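Local atomic coordinates of tryptophane-5-halogenase (Microbispora sp. ATCC PTA-5024, PDB entry 5UAO), a protein that probably uses FAD to chlorinate a tryptophan at carbon 5 during the biosynthesis of the lanthipeptide NAI-107. Residues P90-Q95 and V182-E187; L82-G87 and E521-S526. One frame throughout, in Å; residues are numbered along the deposited sequence.

Contact 1: P90-Q95 and V182-E187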
# COMPACT_ATOMS: atom_id res chain seq x y z
N PRO A 90 -32.10 2.64 -5.43
CA PRO A 90 -32.27 1.61 -4.39
C PRO A 90 -33.66 1.09 -4.19
O PRO A 90 -33.80 -0.07 -3.85
CB PRO A 90 -31.77 2.27 -3.12
CG PRO A 90 -31.66 3.71 -3.41
CD PRO A 90 -31.45 3.87 -4.89
N ALA A 91 -34.69 1.93 -4.39
CA ALA A 91 -36.05 1.45 -4.20
C ALA A 91 -36.37 0.40 -5.27
O ALA A 91 -36.91 -0.68 -5.00
CB ALA A 91 -37.05 2.64 -4.24
N GLU A 92 -35.98 0.70 -6.50
CA GLU A 92 -36.16 -0.24 -7.60
C GLU A 92 -35.38 -1.54 -7.41
O GLU A 92 -35.87 -2.62 -7.71
CB GLU A 92 -35.71 0.40 -8.91
CG GLU A 92 -36.12 -0.39 -10.16
CD GLU A 92 -35.72 0.30 -11.47
OE1 GLU A 92 -34.49 0.49 -11.72
OE2 GLU A 92 -36.66 0.62 -12.25
N PHE A 93 -34.15 -1.41 -6.98
CA PHE A 93 -33.31 -2.59 -6.65
C PHE A 93 -33.99 -3.45 -5.60
O PHE A 93 -34.12 -4.70 -5.75
CB PHE A 93 -31.93 -2.15 -6.19
CG PHE A 93 -31.01 -3.28 -5.85
CD1 PHE A 93 -30.34 -3.95 -6.83
CD2 PHE A 93 -30.78 -3.63 -4.51
CE1 PHE A 93 -29.46 -4.98 -6.53
CE2 PHE A 93 -29.93 -4.66 -4.22
CZ PHE A 93 -29.27 -5.33 -5.23
N TYR A 94 -34.50 -2.81 -4.56
CA TYR A 94 -35.15 -3.57 -3.52
C TYR A 94 -36.42 -4.26 -4.01
O TYR A 94 -36.77 -5.41 -3.64
CB TYR A 94 -35.46 -2.73 -2.27
CG TYR A 94 -34.35 -2.70 -1.24
CD1 TYR A 94 -33.12 -2.16 -1.53
CD2 TYR A 94 -34.56 -3.14 0.05
CE1 TYR A 94 -32.13 -2.11 -0.60
CE2 TYR A 94 -33.56 -3.07 1.00
CZ TYR A 94 -32.35 -2.59 0.67
OH TYR A 94 -31.38 -2.51 1.64
N GLN A 95 -37.10 -3.58 -4.89
CA GLN A 95 -38.33 -4.10 -5.42
C GLN A 95 -38.06 -5.31 -6.33
O GLN A 95 -38.78 -6.28 -6.29
CB GLN A 95 -39.04 -2.96 -6.19
CG GLN A 95 -40.34 -3.34 -6.86
CD GLN A 95 -41.34 -3.85 -5.84
OE1 GLN A 95 -41.28 -3.47 -4.65
NE2 GLN A 95 -42.25 -4.70 -6.28
N VAL A 182 -29.60 -11.22 -11.87
CA VAL A 182 -29.33 -11.26 -13.29
C VAL A 182 -30.44 -10.70 -14.17
O VAL A 182 -30.14 -10.02 -15.15
CB VAL A 182 -28.83 -12.65 -13.78
CG1 VAL A 182 -28.59 -12.58 -15.29
CG2 VAL A 182 -27.48 -12.95 -13.14
N ARG A 183 -31.69 -11.03 -13.85
CA ARG A 183 -32.81 -10.60 -14.65
C ARG A 183 -32.87 -9.05 -14.57
O ARG A 183 -33.07 -8.38 -15.55
CB ARG A 183 -34.11 -11.25 -14.16
CG ARG A 183 -35.35 -10.76 -14.88
CD ARG A 183 -36.55 -11.62 -14.55
NE ARG A 183 -37.82 -10.89 -14.66
CZ ARG A 183 -38.52 -10.72 -15.79
NH1 ARG A 183 -38.09 -11.21 -16.96
NH2 ARG A 183 -39.67 -10.04 -15.74
N TYR A 184 -32.69 -8.53 -13.38
CA TYR A 184 -32.71 -7.10 -13.19
C TYR A 184 -31.62 -6.36 -13.90
O TYR A 184 -31.85 -5.37 -14.59
CB TYR A 184 -32.60 -6.76 -11.72
CG TYR A 184 -32.63 -5.28 -11.50
CD1 TYR A 184 -33.77 -4.52 -11.83
CD2 TYR A 184 -31.60 -4.64 -10.87
CE1 TYR A 184 -33.83 -3.14 -11.61
CE2 TYR A 184 -31.66 -3.26 -10.62
CZ TYR A 184 -32.79 -2.52 -10.97
OH TYR A 184 -32.85 -1.15 -10.71
N LEU A 185 -30.39 -6.84 -13.76
CA LEU A 185 -29.30 -6.28 -14.50
C LEU A 185 -29.52 -6.37 -16.02
O LEU A 185 -29.17 -5.47 -16.77
CB LEU A 185 -27.98 -6.96 -14.13
CG LEU A 185 -27.50 -6.86 -12.69
CD1 LEU A 185 -26.24 -7.71 -12.49
CD2 LEU A 185 -27.32 -5.42 -12.27
N THR A 186 -30.13 -7.45 -16.45
CA THR A 186 -30.38 -7.63 -17.88
C THR A 186 -31.38 -6.59 -18.39
O THR A 186 -31.23 -5.99 -19.48
CB THR A 186 -30.89 -9.04 -18.15
OG1 THR A 186 -29.88 -10.00 -17.77
CG2 THR A 186 -31.29 -9.24 -19.66
N GLU A 187 -32.37 -6.34 -17.57
CA GLU A 187 -33.39 -5.33 -17.88
C GLU A 187 -32.79 -3.95 -17.89
O GLU A 187 -33.10 -3.15 -18.77
CB GLU A 187 -34.56 -5.40 -16.85
CG GLU A 187 -35.54 -4.22 -16.89
CD GLU A 187 -36.01 -3.74 -15.50
OE1 GLU A 187 -36.96 -4.35 -14.92
OE2 GLU A 187 -35.46 -2.73 -15.00
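Two groups grip the carboxylate oxygen OE1 of Glu-92: the phenol of Tyr-184, whose OH donates across a short 2.5 Å to that OE1, and Arg-191, which forms a salt bridge with it. The phenolic bond reaches OE1 on its anti side, 26° out of the carboxylate plane, and the carboxylate lies near the edge of the tyrosine ring with the two planes 75° apart. An extended glutamate chain delivers the oxygen, CG lying anti to the backbone N (chi1 -168°). At the edge of the Phe-93 ring, near its plane, Tyr-184 CE2 meets Phe-93 CD1 at 4.1 Å; the two side chains cross at about a right angle. Glu-92 OE2 comes within 4.5 Å of Glu-187 OE2, but Arg-191 also bridges Glu-187 and probably offsets the like charges. A leucine in place of Tyr-184 would probably leave Glu-92 OE1 without its phenolic donor and open a gap beside Phe-93. The axes of segments 90-95 and 182-187 come no closer than 11.1 Å, so long side chains make the contact. This is side-chain-mediated helix packing within a flavin-dependent halogenase fold, where helix 178-191 also lies against helix 39-51 of the probable Rossmann-type FAD-binding region.

Contact 2: L82-G87 and E521-S526; sequences LHHYLG and ELLSDS
Leu-523 meets two consecutive histidines, His-83 and His-84, in a helix-to-helix packing contact made by the C-terminal turns of helix 76-85 and helix 517-524. The backbones come closest between His-83 and Leu-523, whose CA atoms are 7.8 Å apart, and the first of these helices carries a wider pi-type turn at residues 82-85. The two histidines receive the leucine differently. His-83 crosses it at about a right angle: Leu-523 CD1 rests 3.7 Å from His-83 CB and continues obliquely past CG and CD2 of the ring. His-84 instead runs alongside in the opposite direction, and its NE2 lies 3.7 Å from Leu-523 CD2. That second methyl also touches His-83 CB, at 3.9 Å, so the leucine fork bears on both residues. With CG anti to its carbonyl carbon (chi1 -61°), Leu-523 sends the fork across to the other helix while its own carbonyl remains beside the His-84 ring.

Both imidazoles have hydrogen-bond partners beyond the two segments. His-83 hydrogen-bonds through ND1 to the carbonyl of Ile-88 and through NE2 to the hydroxyl of Tyr-174; a neutral ring donating from ND1 would probably accept at NE2. His-84 NE2 hydrogen-bonds to the carbonyl oxygen of Ala-530, which ties the ring to the chain following helix 517-524. The edge of that ring also faces Leu-523 directly: His-84 CE1 approaches the backbone O of Leu-523 to 3.2 Å, with the oxygen in the imidazole plane.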
# COMPACT_ATOMS: atom_id res chain seq x y z
N LEU A 82 -22.88 -0.72 -6.59
CA LEU A 82 -24.15 -0.85 -7.26
C LEU A 82 -24.84 0.51 -7.36
O LEU A 82 -25.30 0.90 -8.45
CB LEU A 82 -25.09 -1.88 -6.57
CG LEU A 82 -24.61 -3.35 -6.63
CD1 LEU A 82 -25.36 -4.19 -5.60
CD2 LEU A 82 -24.71 -3.94 -8.03
N HIS A 83 -24.96 1.21 -6.24
CA HIS A 83 -25.78 2.35 -6.23
C HIS A 83 -25.07 3.63 -6.77
O HIS A 83 -25.73 4.45 -7.45
CB HIS A 83 -26.43 2.58 -4.89
CG HIS A 83 -27.29 1.43 -4.42
ND1 HIS A 83 -28.30 0.89 -5.18
CD2 HIS A 83 -27.21 0.68 -3.29
CE1 HIS A 83 -28.83 -0.15 -4.53
NE2 HIS A 83 -28.21 -0.28 -3.36
N HIS A 84 -23.81 3.83 -6.44
CA HIS A 84 -23.10 5.03 -6.81
C HIS A 84 -22.48 4.83 -8.19
O HIS A 84 -22.77 5.59 -9.09
CB HIS A 84 -22.05 5.44 -5.80
CG HIS A 84 -22.61 6.04 -4.55
ND1 HIS A 84 -23.39 7.18 -4.56
CD2 HIS A 84 -22.52 5.65 -3.25
CE1 HIS A 84 -23.75 7.48 -3.31
NE2 HIS A 84 -23.22 6.58 -2.50
N TYR A 85 -21.68 3.80 -8.38
CA TYR A 85 -20.94 3.67 -9.61
C TYR A 85 -21.87 3.34 -10.74
O TYR A 85 -21.75 3.93 -11.85
CB TYR A 85 -19.90 2.58 -9.49
CG TYR A 85 -18.81 2.62 -10.53
CD1 TYR A 85 -17.73 3.51 -10.40
CD2 TYR A 85 -18.78 1.69 -11.56
CE1 TYR A 85 -16.68 3.50 -11.30
CE2 TYR A 85 -17.76 1.68 -12.47
CZ TYR A 85 -16.73 2.59 -12.36
OH TYR A 85 -15.75 2.57 -13.27
N LEU A 86 -22.79 2.41 -10.52
CA LEU A 86 -23.70 2.04 -11.61
C LEU A 86 -25.03 2.85 -11.57
O LEU A 86 -25.86 2.66 -12.47
CB LEU A 86 -24.00 0.54 -11.66
CG LEU A 86 -22.84 -0.48 -11.81
CD1 LEU A 86 -23.49 -1.83 -11.92
CD2 LEU A 86 -21.99 -0.24 -13.04
N GLY A 87 -25.22 3.71 -10.57
CA GLY A 87 -26.45 4.56 -10.51
C GLY A 87 -27.76 3.76 -10.42
O GLY A 87 -28.82 4.15 -10.94
N GLU A 521 -31.02 8.22 2.75
CA GLU A 521 -30.06 8.79 3.74
C GLU A 521 -28.74 7.99 3.78
O GLU A 521 -27.67 8.57 3.96
CB GLU A 521 -30.69 8.92 5.14
CG GLU A 521 -30.78 7.62 5.91
CD GLU A 521 -31.38 7.78 7.31
OE1 GLU A 521 -31.91 8.88 7.59
OE2 GLU A 521 -31.34 6.80 8.10
N LEU A 522 -28.84 6.69 3.55
CA LEU A 522 -27.64 5.79 3.47
C LEU A 522 -26.70 6.26 2.36
O LEU A 522 -25.48 6.36 2.54
CB LEU A 522 -28.08 4.35 3.21
CG LEU A 522 -26.94 3.35 2.95
CD1 LEU A 522 -26.03 3.18 4.12
CD2 LEU A 522 -27.54 2.02 2.50
N LEU A 523 -27.28 6.60 1.23
CA LEU A 523 -26.47 6.98 0.06
C LEU A 523 -26.11 8.48 -0.06
O LEU A 523 -25.15 8.82 -0.71
CB LEU A 523 -27.12 6.46 -1.20
CG LEU A 523 -27.21 4.91 -1.19
CD1 LEU A 523 -28.24 4.44 -2.20
CD2 LEU A 523 -25.90 4.25 -1.46
N SER A 524 -26.84 9.35 0.61
CA SER A 524 -26.56 10.77 0.47
C SER A 524 -25.90 11.38 1.69
O SER A 524 -25.07 12.26 1.54
CB SER A 524 -27.85 11.52 0.18
OG SER A 524 -28.75 11.36 1.26
N ASP A 525 -26.26 10.91 2.89
CA ASP A 525 -25.83 11.59 4.12
C ASP A 525 -24.31 11.64 4.27
O ASP A 525 -23.57 10.63 4.10
CB ASP A 525 -26.50 10.91 5.31
CG ASP A 525 -26.58 11.79 6.53
OD1 ASP A 525 -25.53 12.24 7.06
OD2 ASP A 525 -27.73 12.00 7.00
N SER A 526 -23.80 12.84 4.62
CA SER A 526 -22.34 13.04 4.73
C SER A 526 -21.75 12.22 5.84
O SER A 526 -20.59 11.88 5.76
CB SER A 526 -21.94 14.53 4.91
OG SER A 526 -22.81 15.19 5.82

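Overall arrangement
From the N terminus, the chain first reaches helix 76-85, which supplies one side of contact 2, and then turns into helix 90-97, the first side of contact 1. Helix 178-191 closes contact 1 across 86 intervening residues; only near the C-terminal end does helix 517-524 close contact 2, across 433. Contact 1 therefore falls wholly within the larger loop, and the two do not cross. Their centres are 15 Å apart, and they meet physically: Pro-90 CG lies 3.7 Å from Leu-523 CD1, while Phe-93 CD2 lies 4.0 Å from His-83 CE1. Helix 90-97 thus links helix 178-191, which packs on helix 39-51, to helix 517-524 near the C terminus.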